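Local structure of periplasmic binding protein (Roseiflexus sp. RS-1, 5GJ3) at residues P142-F147 and G173-A178; Q198-L203 and D226-R231. The protein binds heme in the periplasm, two molecules at a time in this crystal form, and probably hands it on to a membrane transporter for uptake. All coordinates share one frame; numbering follows the deposited sequence.

Contact 1: residues P142-F147 and G173-A178; sequences PPHVLF and GGINAA. With ZN (zinc ion), chain E.
Gly173 O lies 3.4 Å from Pro142 CB. This carbonyl is buried by the contact and has no polar partner in the model. Gly173 is the first residue past helix 164-171 to leave helical angles; its positive phi belongs to a Schellman motif. Gly174 passes its CA beside Pro143 O. Ile175 begins a short parallel pairing. Its N donates to Pro143 O (2.8 Å), and its O accepts from Val145 N. With chi1 -56°, Ile175 CG2 stands anti to the backbone N, which sets it over one face of the His144 ring in a CH-pi contact, 4.0 Å from the centroid. CG1 and CD1 turn to the Pro142 ring. Asn176 OD1 takes Ala178 N at 3.0 Å, closing an Asx turn, and a water joins OD1 to Phe147 N. Asn176 ND2 donates to Asp166 OD1 and Ala159 O. Ala177 N donates to Val145 O, and its CB meets the edge of the His144 ring, 3.8 Å from CD2. His144 NE2 binds zinc at 2.1 Å, with Asp180 as another ligand. Ala178 CB touches Leu146 CD1. Strand 175-176 thus flanks strand 144-151, which also pairs with strand 201-205, while Phe261 of helix 250-267 packs on Pro143 and Val145.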
ATOM      1  N   PRO A 142       5.900  13.345 -19.299  1.00 25.34           N
ATOM      2  CA  PRO A 142       5.534  12.260 -18.386  1.00 25.14           C
ATOM      3  C   PRO A 142       4.852  11.049 -19.053  1.00 23.28           C
ATOM      4  O   PRO A 142       3.950  11.207 -19.889  1.00 23.15           O
ATOM      5  CB  PRO A 142       4.600  12.925 -17.395  1.00 25.89           C
ATOM      6  CG  PRO A 142       4.093  14.158 -18.056  1.00 27.95           C
ATOM      7  CD  PRO A 142       5.162  14.598 -19.030  1.00 26.01           C
ATOM      8  N   PRO A 143       5.248   9.853 -18.649  1.00 20.16           N
ATOM      9  CA  PRO A 143       4.642   8.668 -19.237  1.00 18.47           C
ATOM     10  C   PRO A 143       3.217   8.401 -18.752  1.00 18.46           C
ATOM     11  O   PRO A 143       2.865   8.700 -17.579  1.00 17.99           O
ATOM     12  CB  PRO A 143       5.578   7.561 -18.773  1.00 18.61           C
ATOM     13  CG  PRO A 143       5.994   8.021 -17.378  1.00 18.41           C
ATOM     14  CD  PRO A 143       6.254   9.496 -17.611  1.00 19.38           C
ATOM     15  N   HIS A 144       2.391   7.844 -19.645  1.00 17.38           N
ATOM     16  CA  HIS A 144       1.065   7.321 -19.261  1.00 16.82           C
ATOM     17  C   HIS A 144       1.174   5.953 -18.540  1.00 16.82           C
ATOM     18  O   HIS A 144       1.786   4.998 -19.056  1.00 16.30           O
ATOM     19  CB  HIS A 144       0.119   7.235 -20.475  1.00 16.35           C
ATOM     20  CG  HIS A 144      -0.622   8.516 -20.729  1.00 18.20           C
ATOM     21  ND1 HIS A 144       0.027   9.690 -21.038  1.00 17.58           N
ATOM     22  CD2 HIS A 144      -1.938   8.827 -20.640  1.00 17.71           C
ATOM     23  CE1 HIS A 144      -0.851  10.671 -21.153  1.00 18.45           C
ATOM     24  NE2 HIS A 144      -2.052  10.172 -20.923  1.00 18.46           N
ATOM     25  N   VAL A 145       0.603   5.876 -17.332  1.00 15.74           N
ATOM     26  CA  VAL A 145       0.843   4.688 -16.486  1.00 17.42           C
ATOM     27  C   VAL A 145      -0.528   4.023 -16.186  1.00 16.80           C
ATOM     28  O   VAL A 145      -1.464   4.715 -15.797  1.00 17.26           O
ATOM     29  CB  VAL A 145       1.552   5.079 -15.157  1.00 16.38           C
ATOM     30  CG1 VAL A 145       1.800   3.855 -14.301  1.00 16.32           C
ATOM     31  CG2 VAL A 145       2.904   5.769 -15.435  1.00 15.88           C
ATOM     32  N   LEU A 146      -0.654   2.713 -16.386  1.00 15.88           N
ATOM     33  CA  LEU A 146      -1.913   2.051 -16.012  1.00 16.76           C
ATOM     34  C   LEU A 146      -1.656   1.034 -14.885  1.00 17.53           C
ATOM     35  O   LEU A 146      -0.831   0.125 -15.035  1.00 18.63           O
ATOM     36  CB  LEU A 146      -2.511   1.348 -17.229  1.00 18.21           C
ATOM     37  CG  LEU A 146      -3.913   0.804 -17.077  1.00 19.62           C
ATOM     38  CD1 LEU A 146      -4.963   1.930 -16.925  1.00 19.69           C
ATOM     39  CD2 LEU A 146      -4.207  -0.108 -18.293  1.00 20.69           C
ATOM     40  N   PHE A 147      -2.335   1.201 -13.757  1.00 18.92           N
ATOM     41  CA  PHE A 147      -2.266   0.201 -12.700  1.00 19.62           C
ATOM     42  C   PHE A 147      -3.362  -0.867 -12.868  1.00 19.39           C
ATOM     43  O   PHE A 147      -4.556  -0.518 -12.972  1.00 20.24           O
ATOM     44  CB  PHE A 147      -2.432   0.849 -11.316  1.00 19.64           C
ATOM     45  CG  PHE A 147      -2.419  -0.155 -10.192  1.00 18.40           C
ATOM     46  CD1 PHE A 147      -1.223  -0.618  -9.692  1.00 20.39           C
ATOM     47  CD2 PHE A 147      -3.616  -0.684  -9.682  1.00 20.16           C
ATOM     48  CE1 PHE A 147      -1.206  -1.582  -8.678  1.00 20.51           C
ATOM     49  CE2 PHE A 147      -3.615  -1.634  -8.674  1.00 20.00           C
ATOM     50  CZ  PHE A 147      -2.402  -2.070  -8.160  1.00 19.41           C
ATOM     51  N   GLY A 173       5.746  11.447 -10.878  1.00 16.35           N
ATOM     52  CA  GLY A 173       5.917  12.174 -12.155  1.00 16.12           C
ATOM     53  C   GLY A 173       5.340  11.454 -13.371  1.00 18.47           C
ATOM     54  O   GLY A 173       5.779  11.703 -14.499  1.00 20.45           O
ATOM     55  N   GLY A 174       4.360  10.570 -13.145  1.00 18.24           N
ATOM     56  CA  GLY A 174       3.667   9.832 -14.211  1.00 18.32           C
ATOM     57  C   GLY A 174       2.234  10.314 -14.342  1.00 17.84           C
ATOM     58  O   GLY A 174       1.729  11.045 -13.495  1.00 17.11           O
ATOM     59  N   ILE A 175       1.578   9.933 -15.424  1.00 17.08           N
ATOM     60  CA  ILE A 175       0.171  10.295 -15.617  1.00 17.51           C
ATOM     61  C   ILE A 175      -0.618   9.009 -15.402  1.00 17.66           C
ATOM     62  O   ILE A 175      -0.278   7.962 -16.005  1.00 17.70           O
ATOM     63  CB  ILE A 175      -0.118  10.818 -17.055  1.00 17.36           C
ATOM     64  CG1 ILE A 175       0.781  12.004 -17.418  1.00 20.11           C
ATOM     65  CG2 ILE A 175      -1.600  11.101 -17.256  1.00 15.59           C
ATOM     66  CD1 ILE A 175       0.591  13.206 -16.504  1.00 22.74           C
ATOM     67  N   ASN A 176      -1.667   9.080 -14.575  1.00 17.00           N
ATOM     68  CA  ASN A 176      -2.537   7.927 -14.393  1.00 17.75           C
ATOM     69  C   ASN A 176      -3.469   7.875 -15.615  1.00 18.90           C
ATOM     70  O   ASN A 176      -4.386   8.699 -15.726  1.00 19.27           O
ATOM     71  CB  ASN A 176      -3.322   7.958 -13.058  1.00 18.56           C
ATOM     72  CG  ASN A 176      -4.178   6.680 -12.843  1.00 19.51           C
ATOM     73  OD1 ASN A 176      -4.248   5.804 -13.736  1.00 20.15           O
ATOM     74  ND2 ASN A 176      -4.734   6.507 -11.611  1.00 17.04           N
ATOM     75  N   ALA A 177      -3.178   6.952 -16.529  1.00 18.03           N
ATOM     76  CA  ALA A 177      -3.951   6.749 -17.776  1.00 20.64           C
ATOM     77  C   ALA A 177      -5.406   6.279 -17.557  1.00 22.48           C
ATOM     78  O   ALA A 177      -6.223   6.340 -18.486  1.00 23.92           O
ATOM     79  CB  ALA A 177      -3.222   5.783 -18.719  1.00 19.45           C
ATOM     80  N   ALA A 178      -5.765   5.837 -16.351  1.00 23.31           N
ATOM     81  CA  ALA A 178      -7.160   5.434 -16.095  1.00 25.32           C
ATOM     82  C   ALA A 178      -8.128   6.632 -16.216  1.00 30.32           C
ATOM     83  O   ALA A 178      -9.289   6.418 -16.517  1.00 34.37           O
ATOM     84  CB  ALA A 178      -7.311   4.809 -14.721  1.00 25.31           C
TER
HETATM   85 ZN    ZN E 404      -4.043  10.892 -20.839  1.00 27.79          ZN
HETATM   86  O   HOH W   1      -4.292   3.128 -13.502  1.00 20.38           O

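Contact 2: residues Q198-L203 and D226-R231; sequences QPDVLL and DTPAGR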
ATOM      1  N   GLN A 198      -3.826   3.303 -23.647  1.00 19.25           N
ATOM      2  CA  GLN A 198      -2.551   2.995 -24.379  1.00 18.96           C
ATOM      3  C   GLN A 198      -1.315   3.294 -23.500  1.00 19.38           C
ATOM      4  O   GLN A 198      -0.511   4.155 -23.820  1.00 17.23           O
ATOM      5  CB  GLN A 198      -2.481   3.730 -25.723  1.00 18.71           C
ATOM      6  CG  GLN A 198      -3.413   3.099 -26.741  1.00 19.75           C
ATOM      7  CD  GLN A 198      -2.942   1.718 -27.149  1.00 20.99           C
ATOM      8  OE1 GLN A 198      -1.865   1.562 -27.738  1.00 20.43           O
ATOM      9  NE2 GLN A 198      -3.746   0.712 -26.859  1.00 20.80           N
ATOM     10  N   PRO A 199      -1.179   2.575 -22.358  1.00 18.21           N
ATOM     11  CA  PRO A 199      -0.106   2.994 -21.470  1.00 17.57           C
ATOM     12  C   PRO A 199       1.335   2.730 -21.976  1.00 17.23           C
ATOM     13  O   PRO A 199       1.592   1.734 -22.689  1.00 16.46           O
ATOM     14  CB  PRO A 199      -0.350   2.139 -20.214  1.00 17.76           C
ATOM     15  CG  PRO A 199      -1.002   0.891 -20.785  1.00 17.62           C
ATOM     16  CD  PRO A 199      -1.983   1.501 -21.774  1.00 16.94           C
ATOM     17  N   ASP A 200       2.245   3.593 -21.520  1.00 15.71           N
ATOM     18  CA  ASP A 200       3.686   3.483 -21.676  1.00 16.70           C
ATOM     19  C   ASP A 200       4.272   2.532 -20.633  1.00 17.42           C
ATOM     20  O   ASP A 200       5.312   1.889 -20.872  1.00 18.42           O
ATOM     21  CB  ASP A 200       4.328   4.882 -21.447  1.00 17.35           C
ATOM     22  CG  ASP A 200       3.949   5.878 -22.540  1.00 19.70           C
ATOM     23  OD1 ASP A 200       4.234   5.536 -23.726  1.00 21.13           O
ATOM     24  OD2 ASP A 200       3.386   6.969 -22.234  1.00 20.62           O
ATOM     25  N   VAL A 201       3.626   2.492 -19.468  1.00 17.73           N
ATOM     26  CA  VAL A 201       4.025   1.626 -18.329  1.00 19.80           C
ATOM     27  C   VAL A 201       2.812   0.856 -17.820  1.00 18.68           C
ATOM     28  O   VAL A 201       1.769   1.429 -17.608  1.00 18.04           O
ATOM     29  CB  VAL A 201       4.647   2.479 -17.168  1.00 20.15           C
ATOM     30  CG1 VAL A 201       5.104   1.580 -15.975  1.00 20.05           C
ATOM     31  CG2 VAL A 201       5.810   3.326 -17.720  1.00 19.78           C
ATOM     32  N   LEU A 202       2.962  -0.450 -17.624  1.00 17.97           N
ATOM     33  CA  LEU A 202       1.990  -1.228 -16.870  1.00 19.57           C
ATOM     34  C   LEU A 202       2.484  -1.443 -15.424  1.00 19.48           C
ATOM     35  O   LEU A 202       3.556  -2.024 -15.184  1.00 20.28           O
ATOM     36  CB  LEU A 202       1.738  -2.579 -17.560  1.00 20.92           C
ATOM     37  CG  LEU A 202       0.967  -2.405 -18.882  1.00 22.58           C
ATOM     38  CD1 LEU A 202       1.144  -3.623 -19.758  1.00 24.76           C
ATOM     39  CD2 LEU A 202      -0.516  -2.154 -18.623  1.00 23.77           C
ATOM     40  N   LEU A 203       1.708  -0.950 -14.475  1.00 19.28           N
ATOM     41  CA  LEU A 203       2.055  -1.105 -13.060  1.00 18.47           C
ATOM     42  C   LEU A 203       1.143  -2.172 -12.434  1.00 17.88           C
ATOM     43  O   LEU A 203      -0.071  -2.071 -12.495  1.00 16.75           O
ATOM     44  CB  LEU A 203       1.935   0.251 -12.338  1.00 19.12           C
ATOM     45  CG  LEU A 203       2.273   0.356 -10.842  1.00 20.39           C
ATOM     46  CD1 LEU A 203       3.711  -0.012 -10.567  1.00 19.23           C
ATOM     47  CD2 LEU A 203       1.990   1.753 -10.298  1.00 21.12           C
ATOM     48  N   ASP A 226      -0.039  -5.018 -27.375  1.00 26.90           N
ATOM     49  CA  ASP A 226       0.135  -4.019 -28.425  1.00 29.75           C
ATOM     50  C   ASP A 226       0.115  -2.562 -27.892  1.00 27.86           C
ATOM     51  O   ASP A 226       0.325  -1.647 -28.685  1.00 25.34           O
ATOM     52  CB  ASP A 226      -0.849  -4.230 -29.589  1.00 36.32           C
ATOM     53  CG  ASP A 226      -0.468  -5.448 -30.477  1.00 42.03           C
ATOM     54  OD1 ASP A 226       0.640  -6.017 -30.335  1.00 44.69           O
ATOM     55  OD2 ASP A 226      -1.290  -5.854 -31.332  1.00 52.75           O
ATOM     56  N   THR A 227      -0.012  -2.376 -26.562  1.00 21.63           N
ATOM     57  CA  THR A 227       0.248  -1.049 -25.953  1.00 18.72           C
ATOM     58  C   THR A 227       1.719  -0.664 -26.083  1.00 17.63           C
ATOM     59  O   THR A 227       2.576  -1.551 -26.298  1.00 19.49           O
ATOM     60  CB  THR A 227      -0.150  -1.016 -24.470  1.00 19.79           C
ATOM     61  OG1 THR A 227       0.608  -2.011 -23.751  1.00 17.74           O
ATOM     62  CG2 THR A 227      -1.659  -1.293 -24.334  1.00 19.58           C
ATOM     63  N   PRO A 228       2.044   0.653 -25.961  1.00 16.28           N
ATOM     64  CA  PRO A 228       3.448   0.967 -25.952  1.00 16.20           C
ATOM     65  C   PRO A 228       4.185   0.221 -24.827  1.00 18.06           C
ATOM     66  O   PRO A 228       5.330  -0.201 -25.027  1.00 18.55           O
ATOM     67  CB  PRO A 228       3.486   2.477 -25.706  1.00 15.27           C
ATOM     68  CG  PRO A 228       2.158   2.997 -26.270  1.00 15.45           C
ATOM     69  CD  PRO A 228       1.186   1.859 -26.065  1.00 15.68           C
ATOM     70  N   ALA A 229       3.543   0.030 -23.671  1.00 18.60           N
ATOM     71  CA  ALA A 229       4.178  -0.770 -22.596  1.00 19.27           C
ATOM     72  C   ALA A 229       4.390  -2.209 -23.011  1.00 22.03           C
ATOM     73  O   ALA A 229       5.495  -2.774 -22.812  1.00 22.52           O
ATOM     74  CB  ALA A 229       3.316  -0.737 -21.331  1.00 17.71           C
ATOM     75  N   GLY A 230       3.312  -2.843 -23.496  1.00 22.69           N
ATOM     76  CA  GLY A 230       3.376  -4.226 -23.946  1.00 24.63           C
ATOM     77  C   GLY A 230       4.503  -4.463 -24.947  1.00 25.66           C
ATOM     78  O   GLY A 230       5.232  -5.445 -24.817  1.00 24.66           O
ATOM     79  N   ARG A 231       4.668  -3.550 -25.913  1.00 24.36           N
ATOM     80  CA  ARG A 231       5.705  -3.678 -26.941  1.00 23.65           C
ATOM     81  C   ARG A 231       7.141  -3.667 -26.423  1.00 26.66           C
ATOM     82  O   ARG A 231       8.009  -4.308 -27.021  1.00 26.21           O
ATOM     83  CB  ARG A 231       5.574  -2.560 -27.989  1.00 22.40           C
ATOM     84  CG  ARG A 231       4.319  -2.628 -28.844  1.00 22.64           C
ATOM     85  CD  ARG A 231       4.164  -1.289 -29.586  1.00 23.09           C
ATOM     86  NE  ARG A 231       3.011  -1.296 -30.493  1.00 23.39           N
ATOM     87  CZ  ARG A 231       2.200  -0.248 -30.712  1.00 25.51           C
ATOM     88  NH1 ARG A 231       2.395   0.929 -30.065  1.00 20.93           N
ATOM     89  NH2 ARG A 231       1.172  -0.391 -31.556  1.00 24.32           N
TER
HETATM   90  O   HOH W   2       0.107   3.037 -29.010  1.00 22.57           O
HETATM   91  O   HOH W   3      -1.464   0.136 -30.121  1.00 24.90           O
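The N-cap end of helix 228-232, at Thr227 to Ala229, meets Gln198 to Asp200 in the loop before strand 201-205. Pro199 O accepts from Ala229 N at 2.8 Å, the one direct hydrogen bond between the two segments. The donor lies in the carbonyl plane, and the N-H...O angle is 148°. Pro228 CD packs against the same oxygen at 3.4 Å. Pro228 has no N-H to give, so Ala229 in the first turn supplies it. The methyl of Ala229 points into the loop. Ala229 CB lies 3.3 Å from Asp200 O. Leu202 CG packs on the same CB from the strand side.

Thr227 is the N-cap. Its OG1, placed between the backbone N and the carbonyl carbon (chi1 60°), accepts from Gly230 N at 2.8 Å and also bonds Leu224 O. The same torsion turns CG2 to Pro199 CD, 3.8 Å away. Gln198 bends at chi2 (-68°), and its amide end reaches the start of the helix. OE1 comes 3.5 Å from Pro228 CD and receives bonds from two waters. One of these also bonds Asp226 O, and the other accepts from Arg231 NH1. NE2 is held by Val194 O. Asp200 OD1 lies beside Pro228 CB but forms a hydrogen bond with Ser268 and a salt bridge with Arg269. Asp200 OD2 accepts from His144 N and links this loop to strand 144-151. Strands 201-205 and 235-238 are parallel neighbours, a beta-alpha-beta crossover in which capped helix 228-232 leads into the second strand.

From strand 144-151 the chain runs through strand 155-159 and helix 164-171 and returns at strand 175-176, where contact 1 closes its loop. It then passes through strand 186-188 and helix 191-197. Contact 2 opens at residues 198-203 and closes at 226-231, after helices 206-211 and 214-218. The contacts are in series, without nesting or crossing. Both reach the same mixed sheet, contact 1 by strand pairing and contact 2 by seating a helix start beside strand 201-205. Probable hydrogen bonds run from Asp200 N to His144 O and from Leu203 N to Leu146 O. Strand 175-176 is thus joined to 144-151, that strand to 201-205, and 201-205 to the start of helix 228-232.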